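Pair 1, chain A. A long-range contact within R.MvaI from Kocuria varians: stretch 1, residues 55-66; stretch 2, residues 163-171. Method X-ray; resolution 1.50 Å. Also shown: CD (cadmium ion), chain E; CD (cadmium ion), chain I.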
# COMPACT_ATOMS: atom_id res chain seq x y z
N HIS A 55 11.33 1.67 13.97
CA HIS A 55 10.66 2.86 13.47
C HIS A 55 9.97 2.52 12.16
O HIS A 55 10.27 1.49 11.52
CB HIS A 55 11.66 4.00 13.29
CG HIS A 55 12.21 4.54 14.58
ND1 HIS A 55 13.09 5.59 14.62
CD2 HIS A 55 12.01 4.16 15.87
CE1 HIS A 55 13.40 5.85 15.88
NE2 HIS A 55 12.76 4.99 16.66
N ASP A 56 9.03 3.38 11.77
CA ASP A 56 8.35 3.24 10.48
C ASP A 56 7.64 1.89 10.37
O ASP A 56 7.57 1.29 9.30
CB ASP A 56 9.31 3.44 9.31
N ILE A 57 7.12 1.43 11.50
CA ILE A 57 6.17 0.32 11.51
C ILE A 57 4.80 0.94 11.75
O ILE A 57 4.57 1.54 12.82
CB ILE A 57 6.51 -0.67 12.63
CG1 ILE A 57 7.92 -1.22 12.41
CG2 ILE A 57 5.47 -1.81 12.67
CD1 ILE A 57 8.43 -2.12 13.55
N GLU A 58 3.91 0.82 10.78
CA GLU A 58 2.58 1.36 10.98
C GLU A 58 1.80 0.43 11.91
O GLU A 58 1.86 -0.80 11.80
CB GLU A 58 1.86 1.53 9.65
CG GLU A 58 2.37 2.73 8.84
CD GLU A 58 1.25 3.51 8.18
OE1 GLU A 58 1.54 4.54 7.53
OE2 GLU A 58 0.07 3.09 8.31
N ILE A 59 1.10 1.06 12.84
CA ILE A 59 0.31 0.39 13.86
C ILE A 59 -1.13 0.85 13.74
O ILE A 59 -1.42 2.03 13.90
CB ILE A 59 0.82 0.74 15.25
CG1 ILE A 59 2.33 0.47 15.37
CG2 ILE A 59 0.04 -0.02 16.30
CD1 ILE A 59 2.71 -0.95 15.55
N LYS A 60 -2.05 -0.09 13.54
CA LYS A 60 -3.48 0.21 13.52
C LYS A 60 -4.26 -0.90 14.21
O LYS A 60 -3.76 -2.00 14.27
CB LYS A 60 -3.98 0.32 12.08
CG LYS A 60 -3.22 1.32 11.22
CD LYS A 60 -4.12 2.19 10.39
CE LYS A 60 -3.89 3.67 10.65
NZ LYS A 60 -3.97 3.94 12.13
N THR A 61 -5.46 -0.60 14.71
CA THR A 61 -6.37 -1.66 15.14
C THR A 61 -7.06 -2.27 13.94
O THR A 61 -7.02 -1.73 12.86
CB THR A 61 -7.44 -1.18 16.10
OG1 THR A 61 -8.29 -0.25 15.42
CG2 THR A 61 -6.87 -0.41 17.29
N HIS A 62 -7.70 -3.41 14.15
CA HIS A 62 -8.46 -4.04 13.05
C HIS A 62 -9.54 -3.07 12.60
O HIS A 62 -9.83 -2.96 11.40
CB HIS A 62 -9.13 -5.37 13.48
CG HIS A 62 -8.05 -6.43 13.72
ND1 HIS A 62 -7.64 -7.31 12.75
CD2 HIS A 62 -7.28 -6.69 14.82
CE1 HIS A 62 -6.64 -8.03 13.21
NE2 HIS A 62 -6.41 -7.68 14.46
N GLU A 63 -10.14 -2.36 13.55
CA GLU A 63 -11.18 -1.40 13.23
C GLU A 63 -10.68 -0.24 12.37
O GLU A 63 -11.31 0.13 11.39
CB GLU A 63 -11.80 -0.88 14.52
CG GLU A 63 -13.05 -0.10 14.28
CD GLU A 63 -13.68 0.31 15.59
OE1 GLU A 63 -13.18 1.28 16.20
OE2 GLU A 63 -14.63 -0.37 16.02
N THR A 64 -9.53 0.31 12.72
CA THR A 64 -9.01 1.44 11.99
C THR A 64 -8.46 0.94 10.65
O THR A 64 -8.58 1.60 9.64
CB THR A 64 -7.98 2.16 12.84
OG1 THR A 64 -8.61 2.73 14.00
CG2 THR A 64 -7.38 3.32 12.08
N ALA A 65 -7.80 -0.22 10.64
CA ALA A 65 -7.29 -0.82 9.40
C ALA A 65 -8.40 -0.98 8.35
O ALA A 65 -8.17 -0.72 7.17
CB ALA A 65 -6.61 -2.14 9.69
N ALA A 66 -9.61 -1.31 8.76
CA ALA A 66 -10.68 -1.53 7.82
C ALA A 66 -11.06 -0.23 7.09
O ALA A 66 -11.58 -0.26 6.00
CB ALA A 66 -11.87 -2.09 8.52
N LEU A 163 8.57 -2.00 0.99
CA LEU A 163 7.67 -2.61 1.98
C LEU A 163 8.20 -2.35 3.37
O LEU A 163 9.41 -2.38 3.59
CB LEU A 163 7.55 -4.11 1.80
CG LEU A 163 6.63 -4.66 0.72
CD1 LEU A 163 6.74 -6.17 0.72
CD2 LEU A 163 5.19 -4.22 0.95
N LYS A 164 7.28 -2.11 4.29
CA LYS A 164 7.61 -1.94 5.69
C LYS A 164 6.76 -2.91 6.47
O LYS A 164 5.70 -3.35 5.99
CB LYS A 164 7.36 -0.50 6.14
CG LYS A 164 8.26 0.52 5.41
CD LYS A 164 8.01 1.93 5.87
CE LYS A 164 9.19 2.86 5.56
NZ LYS A 164 8.88 4.28 5.98
N TYR A 165 7.20 -3.25 7.67
CA TYR A 165 6.36 -3.98 8.62
C TYR A 165 5.12 -3.17 9.02
O TYR A 165 5.15 -1.96 9.12
CB TYR A 165 7.17 -4.38 9.87
CG TYR A 165 8.32 -5.33 9.62
CD1 TYR A 165 9.65 -4.89 9.64
CD2 TYR A 165 8.08 -6.66 9.35
CE1 TYR A 165 10.69 -5.76 9.39
CE2 TYR A 165 9.09 -7.53 9.12
CZ TYR A 165 10.38 -7.09 9.15
OH TYR A 165 11.36 -7.99 8.88
N ILE A 166 4.02 -3.87 9.21
CA ILE A 166 2.80 -3.28 9.76
C ILE A 166 2.28 -4.24 10.82
O ILE A 166 2.34 -5.47 10.63
CB ILE A 166 1.72 -3.13 8.66
CG1 ILE A 166 2.16 -2.12 7.61
CG2 ILE A 166 0.39 -2.67 9.24
CD1 ILE A 166 1.65 -2.46 6.24
N ALA A 167 1.74 -3.69 11.90
CA ALA A 167 1.06 -4.50 12.92
C ALA A 167 -0.39 -4.05 13.05
O ALA A 167 -0.67 -2.87 13.26
CB ALA A 167 1.78 -4.44 14.26
N VAL A 168 -1.30 -4.99 12.91
CA VAL A 168 -2.72 -4.75 13.13
C VAL A 168 -3.09 -5.43 14.45
O VAL A 168 -2.90 -6.63 14.59
CB VAL A 168 -3.55 -5.31 11.99
CG1 VAL A 168 -5.02 -5.09 12.22
CG2 VAL A 168 -3.09 -4.77 10.67
N ILE A 169 -3.59 -4.65 15.37
CA ILE A 169 -3.68 -5.02 16.79
C ILE A 169 -5.09 -4.89 17.31
O ILE A 169 -5.96 -4.27 16.68
CB ILE A 169 -2.71 -4.17 17.65
CG1 ILE A 169 -3.12 -2.70 17.67
CG2 ILE A 169 -1.27 -4.32 17.14
CD1 ILE A 169 -2.29 -1.82 18.63
N SER A 170 -5.37 -5.45 18.49
CA SER A 170 -6.57 -5.09 19.21
C SER A 170 -6.32 -5.05 20.69
O SER A 170 -5.34 -5.63 21.15
CB SER A 170 -7.76 -6.00 18.86
OG SER A 170 -7.52 -7.29 19.39
N ALA A 171 -7.17 -4.34 21.42
CA ALA A 171 -6.98 -4.21 22.84
C ALA A 171 -8.28 -4.03 23.56
O ALA A 171 -9.28 -3.59 22.97
CB ALA A 171 -6.09 -3.01 23.11
CD CD E . -8.90 -7.96 10.91
CD CD I . 13.35 4.53 18.76
O HOH W 1 9.32 -1.51 8.73
O HOH W 2 -4.66 -8.32 16.41
O HOH W 3 15.21 5.83 18.57

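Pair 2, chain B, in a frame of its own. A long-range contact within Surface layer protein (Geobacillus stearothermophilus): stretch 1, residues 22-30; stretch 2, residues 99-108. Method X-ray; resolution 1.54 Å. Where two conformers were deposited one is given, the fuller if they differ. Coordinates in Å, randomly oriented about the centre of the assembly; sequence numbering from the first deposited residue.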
# COMPACT_ATOMS: atom_id res chain seq x y z
N SER B 22 5.41 -7.01 -6.50
CA SER B 22 6.07 -6.14 -7.48
C SER B 22 7.11 -6.95 -8.22
O SER B 22 7.76 -7.80 -7.63
CB SER B 22 6.77 -4.98 -6.77
OG SER B 22 7.47 -4.15 -7.69
N THR B 23 7.29 -6.66 -9.51
CA THR B 23 8.43 -7.23 -10.26
C THR B 23 9.51 -6.18 -10.46
O THR B 23 10.51 -6.40 -11.16
CB THR B 23 8.02 -7.76 -11.66
OG1 THR B 23 7.51 -6.68 -12.44
CG2 THR B 23 7.00 -8.91 -11.55
N GLY B 24 9.33 -5.02 -9.83
CA GLY B 24 10.30 -3.93 -9.96
C GLY B 24 9.68 -2.60 -9.63
O GLY B 24 8.51 -2.34 -9.95
N VAL B 25 10.45 -1.76 -8.95
CA VAL B 25 9.98 -0.46 -8.57
C VAL B 25 10.42 0.55 -9.62
O VAL B 25 11.55 0.52 -10.07
CB VAL B 25 10.53 -0.09 -7.18
CG1 VAL B 25 10.24 1.36 -6.84
CG2 VAL B 25 9.94 -1.02 -6.13
N SER B 26 9.49 1.43 -10.00
CA SER B 26 9.75 2.48 -10.99
C SER B 26 9.29 3.80 -10.40
O SER B 26 8.09 4.04 -10.25
CB SER B 26 8.92 2.20 -12.25
OG SER B 26 9.08 0.87 -12.69
N VAL B 27 10.23 4.66 -10.05
CA VAL B 27 9.91 5.87 -9.30
C VAL B 27 10.72 7.08 -9.78
O VAL B 27 11.87 6.93 -10.14
CB VAL B 27 10.07 5.60 -7.78
CG1 VAL B 27 11.52 5.30 -7.37
CG2 VAL B 27 9.47 6.72 -6.97
N ALA B 28 10.10 8.26 -9.78
CA ALA B 28 10.85 9.50 -10.05
C ALA B 28 11.74 9.88 -8.87
O ALA B 28 11.42 9.61 -7.72
CB ALA B 28 9.91 10.64 -10.40
N LYS B 29 12.88 10.49 -9.17
CA LYS B 29 13.69 11.14 -8.14
C LYS B 29 12.81 12.00 -7.23
O LYS B 29 12.01 12.80 -7.73
CB LYS B 29 14.78 12.00 -8.80
CG LYS B 29 15.61 12.85 -7.83
CD LYS B 29 16.44 13.89 -8.58
CE LYS B 29 17.37 13.24 -9.58
NZ LYS B 29 17.90 14.19 -10.61
N GLY B 30 12.96 11.82 -5.92
CA GLY B 30 12.19 12.56 -4.92
C GLY B 30 10.85 11.95 -4.56
O GLY B 30 10.16 12.45 -3.66
N LYS B 99 15.85 -10.41 -4.81
CA LYS B 99 16.40 -9.14 -5.28
C LYS B 99 15.39 -8.48 -6.22
O LYS B 99 15.06 -9.04 -7.27
CB LYS B 99 17.75 -9.34 -5.96
CG LYS B 99 18.85 -9.71 -4.97
CD LYS B 99 20.22 -9.84 -5.63
CE LYS B 99 21.33 -10.10 -4.60
NZ LYS B 99 21.81 -8.84 -3.95
N VAL B 100 14.89 -7.31 -5.82
CA VAL B 100 13.82 -6.61 -6.56
C VAL B 100 14.45 -5.44 -7.30
O VAL B 100 15.10 -4.59 -6.66
CB VAL B 100 12.74 -6.07 -5.58
CG1 VAL B 100 11.66 -5.30 -6.35
CG2 VAL B 100 12.11 -7.18 -4.76
N PRO B 101 14.31 -5.39 -8.64
CA PRO B 101 14.83 -4.28 -9.42
C PRO B 101 14.25 -2.94 -8.99
O PRO B 101 13.09 -2.87 -8.57
CB PRO B 101 14.34 -4.61 -10.85
CG PRO B 101 14.16 -6.08 -10.86
CD PRO B 101 13.72 -6.45 -9.48
N VAL B 102 15.08 -1.89 -9.06
CA VAL B 102 14.66 -0.51 -8.81
C VAL B 102 15.20 0.41 -9.90
O VAL B 102 16.39 0.37 -10.19
CB VAL B 102 15.18 0.04 -7.46
CG1 VAL B 102 14.70 1.47 -7.23
CG2 VAL B 102 14.74 -0.84 -6.30
N ASN B 103 14.32 1.22 -10.47
CA ASN B 103 14.72 2.23 -11.43
C ASN B 103 14.21 3.60 -10.98
O ASN B 103 13.00 3.80 -10.74
CB ASN B 103 14.20 1.87 -12.84
CG ASN B 103 14.90 2.64 -13.94
OD1 ASN B 103 16.09 2.95 -13.85
ND2 ASN B 103 14.16 2.95 -15.00
N VAL B 104 15.15 4.54 -10.84
CA VAL B 104 14.83 5.91 -10.45
C VAL B 104 15.03 6.78 -11.68
O VAL B 104 16.11 6.77 -12.27
CB VAL B 104 15.71 6.42 -9.28
CG1 VAL B 104 15.27 7.81 -8.86
CG2 VAL B 104 15.62 5.47 -8.09
N VAL B 105 13.99 7.49 -12.07
CA VAL B 105 13.99 8.25 -13.32
C VAL B 105 13.73 9.74 -13.08
O VAL B 105 13.39 10.15 -11.96
CB VAL B 105 12.94 7.69 -14.31
CG1 VAL B 105 13.22 6.23 -14.63
CG2 VAL B 105 11.52 7.87 -13.77
N ALA B 106 13.90 10.55 -14.12
CA ALA B 106 13.54 11.94 -14.05
C ALA B 106 12.03 12.09 -13.88
O ALA B 106 11.57 12.88 -13.05
CB ALA B 106 14.00 12.67 -15.32
N GLY B 107 11.29 11.29 -14.64
CA GLY B 107 9.83 11.32 -14.59
C GLY B 107 9.21 12.21 -15.65
O GLY B 107 9.55 13.39 -15.77
N GLY B 108 8.30 11.63 -16.43
CA GLY B 108 7.57 12.37 -17.45
C GLY B 108 6.27 12.97 -16.95
O GLY B 108 5.95 12.86 -15.77

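The two pairs differ most at the residue that follows the short strand, where His A62 of pair 1 matches Lys B29 of pair 2 (CA atoms 0.3 Å apart, side-chain centres 2.5 Å apart after superposition). Each lies by a valine of the second strand, Val A168 or Val B104, themselves superposed to 0.3 Å in both CA and side-chain centre. In pair 1 the imidazole lies flat against that valine: Val A168 CG1 sits 3.4 Å from the centroid of the ring of His A62 and 9° off its normal, a CH-pi contact over the face. The ring also serves as a ligand, with His A62 ND1 2.3 Å from the cadmium ion CD of chain E, and a water links His A62 NE2 (2.7 Å) to Val A168 O (3.0 Å). In pair 2 the aliphatic root of the lysine does the packing, Lys B29 CB lying 4.2 Å from Val B104 CG1, while the end of the side chain leads away.

The backbones then part. His A62 opens a helix, capped by Thr A61, whose OG1 accepts from Thr A64 N at 3.0 Å; the turn brings Ala A65 CB to 4.2 Å from Val A168 CG1. Lys B29 stays in loop, and the CA atoms of Glu A63 and Gly B30 are already 1.9 Å apart after superposition.

Upstream, the geometry is common. Fourteen central residues superpose with an RMSD of 0.6 Å, and in both pairs two parallel strands make four bridges, crossing at -33° in pair 1 and -18° in pair 2. The hydrogen-bond ladder has the same five rungs. In pair 1 the three inner ones are sound: Ala A167 N to Glu A58 O (2.9 Å), Lys A60 N to Ala A167 O (3.1 Å) and Ile A169 N to Lys A60 O (2.9 Å). The outer two are weak: Glu A58 N to Tyr A165 O at 3.5 Å and 138°, and His A62 N to Ile A169 O at 3.2 Å and 135°. Their counterparts in pair 2, Val B25 N to Pro B101 O and Lys B29 N to Val B105 O, are both 2.9 Å, at 166° and 163°, so this ladder holds its geometry to the ends.

Side chains fill matching positions differently. On the face carrying Val B25 and Val B27, pair 2 is wholly apolar: Val B27 CG1 lies 4.2 Å from Val B104 CG2. Pair 1 has Glu A58 and Lys A60 there, whose ends lead away, yet Glu A58 CB still meets Ile A166 CG1 at 4.2 Å. The other face reverses this: Ile A59 CD1 packs on Ala A167 CB at 3.8 Å, where pair 2 places Ser B26 beside Asn B103.

At the entry, Ile A57 CG1 reaches Tyr A165 CB at 4.1 Å. Gly B24 offers no side chain at that position; its phi of 158° would jam a CB against the preceding carbonyl, and its CA approaches Pro B101 O at 3.3 Å.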